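Local structure of sulfate transporter 4.1, chloroplastic (Arabidopsis thaliana, 7LHV) at residues Ile225-Gly230 with Ala433-Val438; Pro508-Thr511 with Asn515-Gln518. The protein carries sulfate across a membrane together with protons, as an H(+)/sulfate cotransporter of the SLC26A/SulP family that may influence sulfate assimilation. All blocks are in the same frame, centred on the assembly; numbering follows the deposited sequence.

Interaction 1 of 2, residues Ile225-Gly230 with Ala433-Val438; sequences IKYFLG and ALAAIV
The ring of Phe228 meets Ala436 with its edge. The methyl CB of Ala436 lies in the ring plane, 3.6 Å from CZ of Phe228, and the backbone N of Ala436 sits near that plane, 3.6 Å from CE1. The methyl of Ala435 comes to the same ring obliquely, with its CB 3.9 Å from CE1 of Phe228. On the Tyr227 ring, one face carries CG of its chain neighbour Lys226, set toward the rim. Ala435 CB reaches this ring obliquely too, 3.7 Å from CD2 of Tyr227. The Ala435 methyl comes nearest at the root of the tyrosine side chain, with Ala435 CB 3.5 Å from Tyr227 CB. This methyl therefore touches both aromatic side chains. Phe228 holds CG opposite its carbonyl carbon (chi1 -77°), which brings the end of the ring nearer helix 431-443 than its CB direction suggests.

The two helical segments run roughly antiparallel, at 144°, with axes 8.5 Å apart at closest approach. Outside the pair, Tyr227 rests on Lys118 of helix 91-119 and Phe228 on Phe258 of helix 255-277. Between the side chains the contact is apolar, and no salt bridge or hydrogen bond joins the segments. Small alanine methyls against two aromatic side chains imply that the segments meet through van der Waals contact, within the sulfate permease family region.

Interaction 2 of 2, residues Pro508-Thr511 with Asn515-Gln518; sequences PGTT and NIKQ
This contact belongs to the long connection between strands 501-504 and 527-533, the first two strands of the sheet in the C-terminal STAS region. The chain turns back on itself here. Thr510 and Thr511 meet Asn515 and Ile516 across a tight loop that has no regular helix or strand.

Two hydrogen bonds close it. The backbone N of Ile516 gives its hydrogen to Thr511 O at 3.2 Å. The bond is straight, with an N-H...O angle of 166°, and the donor lies almost in line with the C=O bond. The second bond comes from a side chain. Asn515 ND2 donates to Thr510 OG1 at 3.2 Å, and the hydroxyl oxygen lies in the amide plane. Thr510 turns OG1 opposite its backbone N (chi1 177°), which places the hydroxyl in front of this amide. The side chains of Thr510 and Asn515 cross at about a right angle. Asn515 ND2 also passes 3.5 Å from Thr511 CB. It lies close to the Thr511 hydroxyl as well, but the angle there is too poor for a hydrogen bond.

The methyl of Thr510 does separate work. Thr510 CG2 packs 3.6 Å from Ile516 CG1 and also touches Asn515 CB. Thr510 thus offers a polar branch to the amide and an apolar branch to the isoleucine. The hydrogen bond to Thr510 OG1 should limit rotation of the Asn515 amide, although that residue is exposed.

Two weak hydrogen bonds link the loop to its surroundings. Thr510 OG1 pairs with Arg532 NH1 on strand 527-533, and Ile516 O with Tyr523 OH. These weak bonds connect the turn to that strand and to the loop that leads into it.

How the interactions relate
From the N terminus, the chain first passes through helix 206-229, where interaction 1 begins. It then runs through some 200 mostly helical residues before helix 431-443 returns to close that contact. This long closure ties two helices of the sulfate permease family region. After further helices, including 477-496, the chain enters the STAS region through strand 501-504. Interaction 2 closes only a short loop there, with three residues between its segments, before strand 527-533. The two contacts follow in series and neither nest nor cross. They lie on opposite sides of the chain's centre. The nearest atoms of interaction 1 and interaction 2 are about 49 Å apart, so the two do not touch.

Interaction 1 of 2, residues Ile225-Gly230 with Ala433-Val438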
ATOM      1  N   ILE A 225      24.235  -9.419  26.227  1.00 66.72           N
ATOM      2  CA  ILE A 225      25.143  -8.956  27.275  1.00 66.72           C
ATOM      3  C   ILE A 225      24.826  -9.601  28.623  1.00 66.72           C
ATOM      4  O   ILE A 225      25.656  -9.563  29.540  1.00 66.72           O
ATOM      5  CB  ILE A 225      25.104  -7.415  27.380  1.00 66.72           C
ATOM      6  CG1 ILE A 225      26.260  -6.895  28.236  1.00 66.72           C
ATOM      7  CG2 ILE A 225      23.809  -6.961  28.006  1.00 66.72           C
ATOM      8  CD1 ILE A 225      27.623  -7.129  27.630  1.00 66.72           C
ATOM      9  N   LYS A 226      23.643 -10.205  28.768  1.00 68.19           N
ATOM     10  CA  LYS A 226      23.273 -10.810  30.045  1.00 68.19           C
ATOM     11  C   LYS A 226      24.176 -11.983  30.400  1.00 68.19           C
ATOM     12  O   LYS A 226      24.400 -12.253  31.585  1.00 68.19           O
ATOM     13  CB  LYS A 226      21.808 -11.250  30.015  1.00 68.19           C
ATOM     14  CG  LYS A 226      21.539 -12.516  29.226  1.00 68.19           C
ATOM     15  CD  LYS A 226      20.050 -12.766  29.092  1.00 68.19           C
ATOM     16  CE  LYS A 226      19.769 -13.969  28.212  1.00 68.19           C
ATOM     17  NZ  LYS A 226      18.317 -14.115  27.928  1.00 68.19           N
ATOM     18  N   TYR A 227      24.696 -12.694  29.398  1.00 68.77           N
ATOM     19  CA  TYR A 227      25.639 -13.771  29.679  1.00 68.77           C
ATOM     20  C   TYR A 227      26.972 -13.216  30.163  1.00 68.77           C
ATOM     21  O   TYR A 227      27.635 -13.826  31.008  1.00 68.77           O
ATOM     22  CB  TYR A 227      25.834 -14.637  28.437  1.00 68.77           C
ATOM     23  CG  TYR A 227      24.572 -15.317  27.971  1.00 68.77           C
ATOM     24  CD1 TYR A 227      24.113 -16.468  28.593  1.00 68.77           C
ATOM     25  CD2 TYR A 227      23.830 -14.802  26.920  1.00 68.77           C
ATOM     26  CE1 TYR A 227      22.957 -17.093  28.174  1.00 68.77           C
ATOM     27  CE2 TYR A 227      22.672 -15.419  26.495  1.00 68.77           C
ATOM     28  CZ  TYR A 227      22.240 -16.564  27.126  1.00 68.77           C
ATOM     29  OH  TYR A 227      21.086 -17.183  26.707  1.00 68.77           O
ATOM     30  N   PHE A 228      27.386 -12.069  29.623  1.00 72.12           N
ATOM     31  CA  PHE A 228      28.582 -11.407  30.130  1.00 72.12           C
ATOM     32  C   PHE A 228      28.384 -10.965  31.572  1.00 72.12           C
ATOM     33  O   PHE A 228      29.276 -11.134  32.411  1.00 72.12           O
ATOM     34  CB  PHE A 228      28.930 -10.201  29.259  1.00 72.12           C
ATOM     35  CG  PHE A 228      29.576 -10.549  27.948  1.00 72.12           C
ATOM     36  CD1 PHE A 228      29.441 -11.809  27.396  1.00 72.12           C
ATOM     37  CD2 PHE A 228      30.316  -9.604  27.264  1.00 72.12           C
ATOM     38  CE1 PHE A 228      30.029 -12.115  26.192  1.00 72.12           C
ATOM     39  CE2 PHE A 228      30.909  -9.907  26.061  1.00 72.12           C
ATOM     40  CZ  PHE A 228      30.764 -11.165  25.524  1.00 72.12           C
ATOM     41  N   LEU A 229      27.216 -10.395  31.877  1.00 73.57           N
ATOM     42  CA  LEU A 229      26.958  -9.902  33.226  1.00 73.57           C
ATOM     43  C   LEU A 229      26.941 -11.038  34.238  1.00 73.57           C
ATOM     44  O   LEU A 229      27.472 -10.903  35.346  1.00 73.57           O
ATOM     45  CB  LEU A 229      25.635  -9.137  33.260  1.00 73.57           C
ATOM     46  CG  LEU A 229      25.565  -7.869  32.413  1.00 73.57           C
ATOM     47  CD1 LEU A 229      24.174  -7.272  32.482  1.00 73.57           C
ATOM     48  CD2 LEU A 229      26.605  -6.867  32.873  1.00 73.57           C
ATOM     49  N   GLY A 230      26.338 -12.167  33.877  1.00 75.16           N
ATOM     50  CA  GLY A 230      26.272 -13.320  34.747  1.00 75.16           C
ATOM     51  C   GLY A 230      24.957 -13.519  35.465  1.00 75.16           C
ATOM     52  O   GLY A 230      24.794 -14.542  36.139  1.00 75.16           O
ATOM     53  N   ALA A 433      31.023 -17.592  25.862  1.00 63.06           N
ATOM     54  CA  ALA A 433      31.669 -17.685  24.554  1.00 63.06           C
ATOM     55  C   ALA A 433      30.652 -17.576  23.425  1.00 63.06           C
ATOM     56  O   ALA A 433      30.879 -16.865  22.440  1.00 63.06           O
ATOM     57  CB  ALA A 433      32.453 -18.992  24.447  1.00 63.06           C
ATOM     58  N   LEU A 434      29.522 -18.274  23.549  1.00 60.90           N
ATOM     59  CA  LEU A 434      28.476 -18.175  22.537  1.00 60.90           C
ATOM     60  C   LEU A 434      27.889 -16.770  22.492  1.00 60.90           C
ATOM     61  O   LEU A 434      27.575 -16.251  21.414  1.00 60.90           O
ATOM     62  CB  LEU A 434      27.386 -19.210  22.806  1.00 60.90           C
ATOM     63  CG  LEU A 434      27.838 -20.669  22.898  1.00 60.90           C
ATOM     64  CD1 LEU A 434      26.637 -21.585  23.029  1.00 60.90           C
ATOM     65  CD2 LEU A 434      28.675 -21.052  21.695  1.00 60.90           C
ATOM     66  N   ALA A 435      27.728 -16.140  23.658  1.00 60.42           N
ATOM     67  CA  ALA A 435      27.254 -14.761  23.682  1.00 60.42           C
ATOM     68  C   ALA A 435      28.226 -13.833  22.963  1.00 60.42           C
ATOM     69  O   ALA A 435      27.809 -12.940  22.218  1.00 60.42           O
ATOM     70  CB  ALA A 435      27.043 -14.302  25.121  1.00 60.42           C
ATOM     71  N   ALA A 436      29.527 -14.030  23.182  1.00 58.95           N
ATOM     72  CA  ALA A 436      30.526 -13.219  22.497  1.00 58.95           C
ATOM     73  C   ALA A 436      30.486 -13.452  20.995  1.00 58.95           C
ATOM     74  O   ALA A 436      30.665 -12.517  20.210  1.00 58.95           O
ATOM     75  CB  ALA A 436      31.917 -13.519  23.050  1.00 58.95           C
ATOM     76  N   ILE A 437      30.256 -14.696  20.577  1.00 56.30           N
ATOM     77  CA  ILE A 437      30.152 -14.987  19.148  1.00 56.30           C
ATOM     78  C   ILE A 437      28.957 -14.263  18.540  1.00 56.30           C
ATOM     79  O   ILE A 437      29.056 -13.684  17.451  1.00 56.30           O
ATOM     80  CB  ILE A 437      30.075 -16.506  18.912  1.00 56.30           C
ATOM     81  CG1 ILE A 437      31.432 -17.151  19.182  1.00 56.30           C
ATOM     82  CG2 ILE A 437      29.635 -16.800  17.496  1.00 56.30           C
ATOM     83  CD1 ILE A 437      31.386 -18.651  19.198  1.00 56.30           C
ATOM     84  N   VAL A 438      27.812 -14.278  19.226  1.00 53.61           N
ATOM     85  CA  VAL A 438      26.635 -13.574  18.716  1.00 53.61           C
ATOM     86  C   VAL A 438      26.893 -12.073  18.649  1.00 53.61           C
ATOM     87  O   VAL A 438      26.511 -11.403  17.679  1.00 53.61           O
ATOM     88  CB  VAL A 438      25.395 -13.890  19.573  1.00 53.61           C
ATOM     89  CG1 VAL A 438      24.203 -13.091  19.084  1.00 53.61           C
ATOM     90  CG2 VAL A 438      25.080 -15.356  19.517  1.00 53.61           C
TER

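Interaction 2 of 2, residues Pro508-Thr511 with Asn515-Gln518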
ATOM      1  N   PRO A 508       8.130  20.906 -31.409  1.00 92.84           N
ATOM      2  CA  PRO A 508       9.091  19.847 -31.080  1.00 92.84           C
ATOM      3  C   PRO A 508       9.864  20.157 -29.802  1.00 92.84           C
ATOM      4  O   PRO A 508      11.086  20.025 -29.743  1.00 92.84           O
ATOM      5  CB  PRO A 508      10.002  19.823 -32.311  1.00 92.84           C
ATOM      6  CG  PRO A 508      10.037  21.232 -32.743  1.00 92.84           C
ATOM      7  CD  PRO A 508       8.690  21.829 -32.417  1.00 92.84           C
ATOM      8  N   GLY A 509       9.138  20.577 -28.767  1.00 85.36           N
ATOM      9  CA  GLY A 509       9.766  20.962 -27.522  1.00 85.36           C
ATOM     10  C   GLY A 509       9.300  20.143 -26.340  1.00 85.36           C
ATOM     11  O   GLY A 509       8.648  19.107 -26.501  1.00 85.36           O
ATOM     12  N   THR A 510       9.617  20.615 -25.143  1.00 79.56           N
ATOM     13  CA  THR A 510       9.339  19.889 -23.915  1.00 79.56           C
ATOM     14  C   THR A 510       9.046  20.922 -22.832  1.00 79.56           C
ATOM     15  O   THR A 510       8.741  22.078 -23.139  1.00 79.56           O
ATOM     16  CB  THR A 510      10.504  18.940 -23.573  1.00 79.56           C
ATOM     17  OG1 THR A 510      10.246  18.279 -22.328  1.00 79.56           O
ATOM     18  CG2 THR A 510      11.815  19.702 -23.486  1.00 79.56           C
ATOM     19  N   THR A 511       9.123  20.500 -21.571  1.00 79.98           N
ATOM     20  CA  THR A 511       8.736  21.352 -20.455  1.00 79.98           C
ATOM     21  C   THR A 511       9.395  22.719 -20.553  1.00 79.98           C
ATOM     22  O   THR A 511      10.595  22.829 -20.814  1.00 79.98           O
ATOM     23  CB  THR A 511       9.120  20.687 -19.132  1.00 79.98           C
ATOM     24  OG1 THR A 511       8.793  19.293 -19.183  1.00 79.98           O
ATOM     25  CG2 THR A 511       8.379  21.334 -17.979  1.00 79.98           C
ATOM     26  N   ASN A 515      13.250  22.567 -18.580  1.00 90.77           N
ATOM     27  CA  ASN A 515      14.024  21.887 -19.614  1.00 90.77           C
ATOM     28  C   ASN A 515      14.537  22.867 -20.664  1.00 90.77           C
ATOM     29  O   ASN A 515      15.750  22.999 -20.867  1.00 90.77           O
ATOM     30  CB  ASN A 515      13.185  20.785 -20.257  1.00 90.77           C
ATOM     31  CG  ASN A 515      12.877  19.656 -19.295  1.00 90.77           C
ATOM     32  OD1 ASN A 515      13.436  19.588 -18.202  1.00 90.77           O
ATOM     33  ND2 ASN A 515      11.984  18.760 -19.701  1.00 90.77           N
ATOM     34  N   ILE A 516      13.632  23.561 -21.348  1.00 92.72           N
ATOM     35  CA  ILE A 516      13.993  24.445 -22.449  1.00 92.72           C
ATOM     36  C   ILE A 516      13.412  25.827 -22.190  1.00 92.72           C
ATOM     37  O   ILE A 516      12.218  25.962 -21.903  1.00 92.72           O
ATOM     38  CB  ILE A 516      13.509  23.894 -23.801  1.00 92.72           C
ATOM     39  CG1 ILE A 516      14.063  22.488 -24.033  1.00 92.72           C
ATOM     40  CG2 ILE A 516      13.918  24.823 -24.931  1.00 92.72           C
ATOM     41  CD1 ILE A 516      15.559  22.443 -24.234  1.00 92.72           C
ATOM     42  N   LYS A 517      14.261  26.851 -22.295  1.00102.24           N
ATOM     43  CA  LYS A 517      13.837  28.242 -22.208  1.00102.24           C
ATOM     44  C   LYS A 517      14.095  29.002 -23.504  1.00102.24           C
ATOM     45  O   LYS A 517      13.937  30.228 -23.534  1.00102.24           O
ATOM     46  CB  LYS A 517      14.546  28.948 -21.049  1.00102.24           C
ATOM     47  CG  LYS A 517      14.192  28.408 -19.675  1.00102.24           C
ATOM     48  CD  LYS A 517      12.743  28.694 -19.334  1.00102.24           C
ATOM     49  CE  LYS A 517      12.520  30.174 -19.072  1.00102.24           C
ATOM     50  NZ  LYS A 517      11.119  30.455 -18.656  1.00102.24           N
ATOM     51  N   GLN A 518      14.483  28.308 -24.570  1.00108.13           N
ATOM     52  CA  GLN A 518      14.839  28.967 -25.816  1.00108.13           C
ATOM     53  C   GLN A 518      13.603  29.538 -26.504  1.00108.13           C
ATOM     54  O   GLN A 518      12.464  29.182 -26.200  1.00108.13           O
ATOM     55  CB  GLN A 518      15.555  27.993 -26.753  1.00108.13           C
ATOM     56  CG  GLN A 518      16.907  27.522 -26.245  1.00108.13           C
ATOM     57  CD  GLN A 518      17.935  28.638 -26.216  1.00108.13           C
ATOM     58  OE1 GLN A 518      18.227  29.255 -27.240  1.00108.13           O
ATOM     59  NE2 GLN A 518      18.489  28.903 -25.038  1.00108.13           N
TER